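PDB 3S5Q: putative glycosylhydrolase from Parabacteroides distasonis, which is probably a sugar-cleaving hydrolase of the 3-keto-disaccharide hydrolase family, with a concanavalin A-like lectin/glucanase fold. Local coordinates for residues 75-81 against 92-97. Numbering follows the deposited sequence.
Sequences NSGVVIY and SIEIQI
S92 packs its side chain against V79. S92 CB sits 3.4 Å from V79 CG1, tighter than usual for two carbons. S92 OG also touches V79 CG1 but hydrogen-bonds to the backbone O of W88. I93 pairs with I80 through two nearly straight backbone hydrogen bonds, I80 N to I93 O (2.8 Å) and I93 N to I80 O (3.0 Å). I93 CG1 lies anti to its carbonyl carbon (chi1 -56°). The I93 side chain runs alongside that of Y81, and I93 CD1 meets Y81 CD2 at 3.8 Å. E94 stands beside V79 on the other face, where E94 CG lies 3.9 Å from V79 CG2. Its extended chain carries OE2 back over the CA of G77. The two strands form an antiparallel hairpin in the smaller sheet of a concanavalin A-like sandwich. I93, I95 and I97 share the inward face with S76, V78 and I80. There V78 and I95 touch I140 of the other sheet, I97 touches F68, and I93 packs on L161 of a loop. I95 exchanges two backbone hydrogen bonds with V78; I95 N to V78 O is the shorter, at 2.7 Å. Q96 NE2 makes a weak hydrogen bond to W112 O. I97 hydrogen-bonds both ways with S76, and I97 N approaches S76 O from above the carbonyl plane. I97 CD1 reaches V78 CG2 at 3.8 Å.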
loop_
_atom_site.group_PDB
_atom_site.type_symbol
_atom_site.label_atom_id
_atom_site.label_comp_id
_atom_site.label_asym_id
_atom_site.label_seq_id
_atom_site.Cartn_x
_atom_site.Cartn_y
_atom_site.Cartn_z
ATOM N N ASN A 75 0.332 1.088 11.652
ATOM C CA ASN A 75 -0.077 -0.134 10.969
ATOM C C ASN A 75 -1.263 0.247 10.043
ATOM O O ASN A 75 -2.297 0.751 10.518
ATOM C CB ASN A 75 -0.497 -1.151 12.041
ATOM C CG ASN A 75 -0.710 -2.550 11.496
ATOM O OD1 ASN A 75 -1.190 -2.734 10.391
ATOM N ND2 ASN A 75 -0.372 -3.547 12.289
ATOM N N SER A 76 -1.097 0.029 8.738
ATOM C CA SER A 76 -2.038 0.461 7.697
ATOM C C SER A 76 -1.660 -0.351 6.436
ATOM O O SER A 76 -1.066 -1.438 6.542
ATOM C CB SER A 76 -1.906 1.982 7.500
ATOM O OG SER A 76 -2.783 2.528 6.506
ATOM N N GLY A 77 -1.952 0.171 5.259
ATOM C CA GLY A 77 -1.589 -0.491 4.013
ATOM C C GLY A 77 -2.361 0.026 2.810
ATOM O O GLY A 77 -3.259 0.878 2.936
ATOM N N VAL A 78 -1.987 -0.486 1.636
ATOM C CA VAL A 78 -2.622 -0.147 0.388
ATOM C C VAL A 78 -3.228 -1.449 -0.125
ATOM O O VAL A 78 -2.584 -2.488 -0.120
ATOM C CB VAL A 78 -1.622 0.413 -0.644
ATOM C CG1 VAL A 78 -2.362 0.770 -1.978
ATOM C CG2 VAL A 78 -0.875 1.621 -0.067
ATOM N N VAL A 79 -4.487 -1.372 -0.535
ATOM C CA VAL A 79 -5.230 -2.516 -0.979
ATOM C C VAL A 79 -5.496 -2.398 -2.493
ATOM O O VAL A 79 -6.010 -1.389 -2.979
ATOM C CB VAL A 79 -6.555 -2.604 -0.174
ATOM C CG1 VAL A 79 -7.435 -3.799 -0.666
ATOM C CG2 VAL A 79 -6.282 -2.680 1.374
ATOM N N ILE A 80 -5.132 -3.425 -3.249
ATOM C CA ILE A 80 -5.388 -3.419 -4.681
ATOM C C ILE A 80 -6.216 -4.651 -5.057
ATOM O O ILE A 80 -6.385 -5.571 -4.248
ATOM C CB ILE A 80 -4.087 -3.339 -5.498
ATOM C CG1 ILE A 80 -3.223 -4.612 -5.292
ATOM C CG2 ILE A 80 -3.339 -2.025 -5.148
ATOM C CD1 ILE A 80 -2.003 -4.800 -6.213
ATOM N N TYR A 81 -6.775 -4.602 -6.253
ATOM C CA TYR A 81 -7.535 -5.697 -6.813
ATOM C C TYR A 81 -8.710 -6.102 -5.899
ATOM O O TYR A 81 -9.020 -7.283 -5.757
ATOM C CB TYR A 81 -6.609 -6.863 -7.056
ATOM C CG TYR A 81 -5.454 -6.634 -8.031
ATOM C CD1 TYR A 81 -5.396 -5.522 -8.883
ATOM C CD2 TYR A 81 -4.494 -7.642 -8.214
ATOM C CE1 TYR A 81 -4.361 -5.375 -9.823
ATOM C CE2 TYR A 81 -3.483 -7.511 -9.139
ATOM C CZ TYR A 81 -3.418 -6.386 -9.943
ATOM O OH TYR A 81 -2.403 -6.296 -10.861
ATOM N N SER A 92 -9.096 -9.210 -1.794
ATOM C CA SER A 92 -8.145 -8.226 -2.262
ATOM C C SER A 92 -6.724 -8.659 -1.956
ATOM O O SER A 92 -6.492 -9.685 -1.281
ATOM C CB SER A 92 -8.449 -6.871 -1.614
ATOM O OG SER A 92 -8.224 -6.978 -0.236
ATOM N N ILE A 93 -5.784 -7.873 -2.475
ATOM C CA ILE A 93 -4.381 -8.023 -2.162
ATOM C C ILE A 93 -3.880 -6.737 -1.437
ATOM O O ILE A 93 -4.017 -5.609 -1.937
ATOM C CB ILE A 93 -3.546 -8.322 -3.402
ATOM C CG1 ILE A 93 -4.116 -9.583 -4.107
ATOM C CG2 ILE A 93 -2.065 -8.474 -2.958
ATOM C CD1 ILE A 93 -3.405 -9.965 -5.385
ATOM N N GLU A 94 -3.351 -6.935 -0.242
ATOM C CA GLU A 94 -2.831 -5.816 0.524
ATOM C C GLU A 94 -1.305 -5.748 0.539
ATOM O O GLU A 94 -0.625 -6.760 0.752
ATOM C CB GLU A 94 -3.347 -5.809 1.940
ATOM C CG GLU A 94 -3.051 -4.459 2.620
ATOM C CD GLU A 94 -3.652 -4.270 3.987
ATOM O OE1 GLU A 94 -3.879 -5.277 4.677
ATOM O OE2 GLU A 94 -3.869 -3.080 4.367
ATOM N N ILE A 95 -0.805 -4.524 0.306
ATOM C CA ILE A 95 0.585 -4.148 0.461
ATOM C C ILE A 95 0.661 -3.490 1.835
ATOM O O ILE A 95 -0.000 -2.502 2.078
ATOM C CB ILE A 95 1.014 -3.166 -0.594
ATOM C CG1 ILE A 95 0.701 -3.706 -1.995
ATOM C CG2 ILE A 95 2.496 -2.814 -0.488
ATOM C CD1 ILE A 95 1.035 -5.157 -2.207
ATOM N N GLN A 96 1.446 -4.071 2.726
ATOM C CA GLN A 96 1.568 -3.580 4.113
ATOM C C GLN A 96 2.249 -2.206 4.217
ATOM O O GLN A 96 3.218 -1.896 3.505
ATOM C CB GLN A 96 2.383 -4.596 4.921
ATOM C CG GLN A 96 2.611 -4.295 6.449
ATOM C CD GLN A 96 1.367 -4.431 7.285
ATOM O OE1 GLN A 96 0.287 -4.053 6.846
ATOM N NE2 GLN A 96 1.502 -4.978 8.521
ATOM N N ILE A 97 1.789 -1.398 5.171
ATOM C CA ILE A 97 2.541 -0.207 5.565
ATOM C C ILE A 97 2.655 -0.345 7.040
ATOM O O ILE A 97 1.654 -0.554 7.681
ATOM C CB ILE A 97 1.817 1.106 5.221
ATOM C CG1 ILE A 97 1.794 1.286 3.718
ATOM C CG2 ILE A 97 2.511 2.318 5.939
ATOM C CD1 ILE A 97 0.907 2.408 3.236
#